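Local coordinates for japanin (Rhipicephalus appendiculatus, PDB 4BOE), which binds cholesterol in the pocket of a lipocalin barrel and, secreted in tick saliva, blocks the differentiation of host dendritic cells from monocytes, at residues S79-V82 / R83-G87; R132-Y135 / T136-D140. All coordinates share one frame; numbering follows the deposited sequence. Where two conformers were deposited one is given.

Contact 1: residues S79-V82 / R83-G87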
loop_
_atom_site.group_PDB
_atom_site.type_symbol
_atom_site.label_atom_id
_atom_site.label_comp_id
_atom_site.label_asym_id
_atom_site.label_seq_id
_atom_site.Cartn_x
_atom_site.Cartn_y
_atom_site.Cartn_z
ATOM N N SER A 79 9.440 4.753 -9.309
ATOM C CA SER A 79 9.887 4.702 -10.692
ATOM C C SER A 79 8.992 5.596 -11.554
ATOM O O SER A 79 7.856 5.947 -11.203
ATOM C CB SER A 79 9.834 3.272 -11.221
ATOM O OG SER A 79 8.485 2.846 -11.342
ATOM N N ASP A 80 9.521 5.970 -12.687
ATOM C CA ASP A 80 8.791 6.794 -13.644
ATOM C C ASP A 80 7.457 6.127 -14.034
ATOM O O ASP A 80 6.425 6.797 -14.114
ATOM C CB ASP A 80 9.681 7.004 -14.870
ATOM C CG ASP A 80 9.063 7.912 -15.879
ATOM O OD1 ASP A 80 8.151 7.459 -16.603
ATOM O OD2 ASP A 80 9.444 9.097 -15.914
ATOM N N TYR A 81 7.485 4.806 -14.258
ATOM C CA TYR A 81 6.281 4.050 -14.608
ATOM C C TYR A 81 5.208 4.169 -13.513
ATOM O O TYR A 81 4.043 4.401 -13.823
ATOM C CB TYR A 81 6.658 2.549 -14.823
ATOM C CG TYR A 81 5.505 1.728 -15.368
ATOM C CD1 TYR A 81 4.518 1.237 -14.529
ATOM C CD2 TYR A 81 5.354 1.527 -16.738
ATOM C CE1 TYR A 81 3.383 0.615 -15.037
ATOM C CE2 TYR A 81 4.278 0.822 -17.249
ATOM C CZ TYR A 81 3.299 0.342 -16.396
ATOM O OH TYR A 81 2.209 -0.295 -16.941
ATOM N N VAL A 82 5.602 3.944 -12.240
ATOM C CA VAL A 82 4.696 3.991 -11.084
ATOM C C VAL A 82 4.176 5.418 -10.850
ATOM O O VAL A 82 3.009 5.599 -10.526
ATOM C CB VAL A 82 5.380 3.392 -9.829
ATOM C CG1 VAL A 82 4.579 3.674 -8.559
ATOM C CG2 VAL A 82 5.623 1.892 -10.011
ATOM N N ARG A 83 5.040 6.429 -11.017
ATOM C CA ARG A 83 4.623 7.833 -10.901
ATOM C C ARG A 83 3.676 8.236 -12.045
ATOM O O ARG A 83 2.665 8.895 -11.815
ATOM C CB ARG A 83 5.844 8.747 -10.887
ATOM C CG ARG A 83 6.633 8.632 -9.612
ATOM C CD ARG A 83 7.729 9.679 -9.508
ATOM N NE ARG A 83 8.916 9.322 -10.291
ATOM C CZ ARG A 83 9.323 9.910 -11.416
ATOM N NH1 ARG A 83 8.630 10.915 -11.945
ATOM N NH2 ARG A 83 10.428 9.492 -12.026
ATOM N N ASP A 84 3.995 7.806 -13.268
ATOM C CA ASP A 84 3.199 8.115 -14.458
ATOM C C ASP A 84 1.800 7.427 -14.435
ATOM O O ASP A 84 0.789 8.078 -14.701
ATOM C CB ASP A 84 4.000 7.670 -15.729
ATOM C CG ASP A 84 3.463 8.076 -17.090
ATOM O OD1 ASP A 84 2.518 8.893 -17.138
ATOM O OD2 ASP A 84 4.031 7.610 -18.117
ATOM N N ASN A 85 1.749 6.137 -14.142
ATOM C CA ASN A 85 0.504 5.355 -14.248
ATOM C C ASN A 85 -0.295 5.045 -12.959
ATOM O O ASN A 85 -1.489 4.785 -13.068
ATOM C CB ASN A 85 0.845 4.020 -14.940
ATOM C CG ASN A 85 1.127 4.183 -16.443
ATOM O OD1 ASN A 85 0.441 4.921 -17.154
ATOM N ND2 ASN A 85 2.192 3.596 -16.943
ATOM N N LEU A 86 0.340 4.984 -11.781
ATOM C CA LEU A 86 -0.362 4.624 -10.550
ATOM C C LEU A 86 -0.483 5.786 -9.582
ATOM O O LEU A 86 -1.010 5.615 -8.489
ATOM C CB LEU A 86 0.323 3.386 -9.939
ATOM C CG LEU A 86 0.186 2.128 -10.811
ATOM C CD1 LEU A 86 1.093 1.089 -10.389
ATOM C CD2 LEU A 86 -1.235 1.583 -10.804
ATOM N N GLY A 87 -0.078 6.985 -10.015
ATOM C CA GLY A 87 -0.231 8.221 -9.268
ATOM C C GLY A 87 0.596 8.325 -7.998
ATOM O O GLY A 87 0.191 9.064 -7.118
#
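At chi1 -172° the Tyr81 side chain swings out beside its own carbonyl carbon, while Asn85, at -73°, turns CG back beside its backbone N, and the phenol and the amide, one helical turn apart, lean toward each other. Asn85 ND2 comes to rest over one face of the Tyr81 ring, 3.4 Å above its plane and displaced toward the rim near CZ and CE2. The amide is not laid flat on the ring: the two planes stand 67° apart, so the nitrogen approaches while the rest of the group rises from the face. A tyrosine suits the place: its face receives the amide nitrogen, and its side chain also touches Tyr47 of strand 40-49.

The residues form the short helix 80-85 that links two neighbouring antiparallel strands of the lipocalin barrel, 73-78 and 91-98. Ser79 is its N-cap: the small hydroxyl OG, which also has a weak bond to Ala62 O, accepts from Val82 N at 3.2 Å and satisfies an amide of the first turn. Arg83 N then bonds to Ser79 O, 2.9 Å away, and Leu86 N to Val82 O at 3.0 Å.

Arg83 bends midway along its chain, bringing its guanidinium back along the helix until one face lies against Asp80 CA; NE meanwhile donates to Ala78 O. Asp80 OD2 is 4.0 Å from Arg83 NH2 but well out of the guanidinium plane, so any attraction is probably between charges alone, with no N-H aimed at the oxygen. Leucine and valine fit the buried side, where Leu86 and Val82 both touch Leu45 and Leu86 also lines the cholesterol pocket near Glu23.

Contact 2: residues R132-Y135 / T136-D140. With NAG (2-acetamido-2-deoxy-beta-D-glucopyranose), chain B.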
loop_
_atom_site.group_PDB
_atom_site.type_symbol
_atom_site.label_atom_id
_atom_site.label_comp_id
_atom_site.label_asym_id
_atom_site.label_seq_id
_atom_site.Cartn_x
_atom_site.Cartn_y
_atom_site.Cartn_z
ATOM N N ARG A 132 -12.296 0.401 12.018
ATOM C CA ARG A 132 -12.941 1.590 12.554
ATOM C C ARG A 132 -12.106 2.853 12.256
ATOM O O ARG A 132 -12.643 3.824 11.728
ATOM C CB ARG A 132 -13.228 1.413 14.070
ATOM C CG ARG A 132 -13.846 2.647 14.703
ATOM C CD ARG A 132 -14.247 2.382 16.128
ATOM N NE ARG A 132 -14.836 3.565 16.741
ATOM C CZ ARG A 132 -16.057 4.045 16.491
ATOM N NH1 ARG A 132 -16.860 3.436 15.625
ATOM N NH2 ARG A 132 -16.481 5.136 17.107
ATOM N N THR A 133 -10.805 2.814 12.482
ATOM C CA THR A 133 -9.925 3.947 12.152
ATOM C C THR A 133 -9.956 4.288 10.685
ATOM O O THR A 133 -10.015 5.458 10.318
ATOM C CB THR A 133 -8.477 3.629 12.569
ATOM O OG1 THR A 133 -8.472 3.317 13.950
ATOM C CG2 THR A 133 -7.524 4.774 12.318
ATOM N N PHE A 134 -9.872 3.277 9.845
ATOM C CA PHE A 134 -9.920 3.482 8.397
ATOM C C PHE A 134 -11.228 4.176 7.976
ATOM O O PHE A 134 -11.185 5.173 7.252
ATOM C CB PHE A 134 -9.702 2.133 7.669
ATOM C CG PHE A 134 -10.042 2.136 6.210
ATOM C CD1 PHE A 134 -9.263 2.838 5.301
ATOM C CD2 PHE A 134 -11.102 1.385 5.729
ATOM C CE1 PHE A 134 -9.568 2.817 3.951
ATOM C CE2 PHE A 134 -11.419 1.393 4.374
ATOM C CZ PHE A 134 -10.677 2.143 3.506
ATOM N N TYR A 135 -12.369 3.681 8.456
ATOM C CA TYR A 135 -13.666 4.281 8.122
ATOM C C TYR A 135 -13.878 5.676 8.743
ATOM O O TYR A 135 -14.607 6.482 8.190
ATOM C CB TYR A 135 -14.831 3.340 8.460
ATOM C CG TYR A 135 -15.125 2.374 7.348
ATOM C CD1 TYR A 135 -14.447 1.172 7.251
ATOM C CD2 TYR A 135 -16.016 2.701 6.333
ATOM C CE1 TYR A 135 -14.668 0.299 6.197
ATOM C CE2 TYR A 135 -16.283 1.816 5.292
ATOM C CZ TYR A 135 -15.587 0.622 5.214
ATOM O OH TYR A 135 -15.811 -0.254 4.184
ATOM N N THR A 136 -13.204 5.980 9.828
ATOM C CA THR A 136 -13.266 7.304 10.430
ATOM C C THR A 136 -12.500 8.364 9.618
ATOM O O THR A 136 -13.022 9.419 9.303
ATOM C CB THR A 136 -12.718 7.216 11.863
ATOM O OG1 THR A 136 -13.566 6.337 12.581
ATOM C CG2 THR A 136 -12.653 8.568 12.565
ATOM N N ILE A 137 -11.259 8.078 9.324
ATOM C CA ILE A 137 -10.304 9.015 8.733
ATOM C C ILE A 137 -10.329 9.195 7.239
ATOM O O ILE A 137 -9.908 10.244 6.745
ATOM C CB ILE A 137 -8.860 8.485 9.154
ATOM C CG1 ILE A 137 -8.631 8.565 10.661
ATOM C CG2 ILE A 137 -7.713 9.138 8.401
ATOM C CD1 ILE A 137 -8.871 9.920 11.312
ATOM N N CYS A 138 -10.719 8.173 6.530
ATOM C CA CYS A 138 -10.654 8.074 5.061
ATOM C C CYS A 138 -11.889 8.606 4.366
ATOM O O CYS A 138 -12.959 8.103 4.647
ATOM C CB CYS A 138 -10.426 6.612 4.679
ATOM S SG CYS A 138 -9.779 6.341 3.007
ATOM N N PRO A 139 -11.761 9.556 3.404
ATOM C CA PRO A 139 -12.970 9.965 2.670
ATOM C C PRO A 139 -13.322 8.864 1.666
ATOM O O PRO A 139 -12.413 8.262 1.084
ATOM C CB PRO A 139 -12.550 11.253 1.945
ATOM C CG PRO A 139 -11.083 11.186 1.879
ATOM C CD PRO A 139 -10.577 10.341 2.981
ATOM N N ASP A 140 -14.619 8.571 1.500
ATOM C CA ASP A 140 -15.110 7.574 0.527
ATOM C C ASP A 140 -14.356 6.244 0.602
ATOM O O ASP A 140 -13.833 5.776 -0.409
ATOM C CB ASP A 140 -14.996 8.141 -0.894
ATOM C CG ASP A 140 -15.527 9.552 -1.089
ATOM O OD1 ASP A 140 -16.673 9.829 -0.648
ATOM O OD2 ASP A 140 -14.795 10.384 -1.672
HETATM C C1 NAG B . -15.703 -2.104 8.905
HETATM C C2 NAG B . -16.622 -3.320 9.024
HETATM C C3 NAG B . -17.785 -3.124 8.051
HETATM C C4 NAG B . -18.495 -1.807 8.345
HETATM C C5 NAG B . -17.491 -0.661 8.265
HETATM C C6 NAG B . -18.072 0.687 8.607
HETATM C C7 NAG B . -15.283 -5.307 9.656
HETATM C C8 NAG B . -14.353 -6.359 9.131
HETATM N N2 NAG B . -15.900 -4.547 8.722
HETATM O O3 NAG B . -18.675 -4.223 8.187
HETATM O O4 NAG B . -19.547 -1.580 7.409
HETATM O O5 NAG B . -16.409 -0.898 9.180
HETATM O O6 NAG B . -18.912 0.623 9.756
HETATM O O7 NAG B . -15.431 -5.118 10.865
#
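The glycan-bearing helix 128-137 ends here, with sugar against Tyr135 and a disulfide just beyond its end. An N-acetylglucosamine of the glycan on Asn131 lies over one face of the Tyr135 ring, its C5 sitting 3.6 Å above the plane and over the centre, a CH-pi arrangement; NAG O5 approaches Tyr135 CD1 at 3.4 Å. The broad phenol ring suits a carbohydrate face; with an alanine here the sugar is likely to lose the ring it lies over, and the glycan to move more freely.

Thr136 places a second donor beside its own amide: with OG1 anti to the carbonyl carbon (chi1 -62°), the hydroxyl bonds to Arg132 O at 2.8 Å from above the carbonyl plane, while Thr136 N reaches the same oxygen at 2.9 Å. This is the helix that packs beside the lipocalin barrel, with Phe134 against Cys114 and Leu116 of strand 114-118. Cys138, bonded through its sulfur to Cys114, leaves the helical conformation. Its N still donates to Phe134 O at 3.1 Å; in the conformer given, Cys138 SG lies 3.7 Å from Phe134 CE1, oblique to the ring, a sulfur-aromatic contact that holds for that conformer only.

From the N terminus, the chain first runs through strands 12-18 to 73-78 of the antiparallel barrel and then reaches contact 1, the short helix 80-85, a local contact that spans no long loop. Strands 91-98, 101-106 and 114-118 follow, and only then does helix 128-137 arrive with contact 2, equally local, which leads into strand 141-143. The two are therefore in series, neither nesting nor crossing; the centres of contacts 1 and 2 lie about 26 Å apart. Contact 1 packs its helix on strand 40-49 beside the cholesterol pocket, whereas contact 2 fastens the later helix to strand 114-118 through the Cys114-Cys138 disulfide.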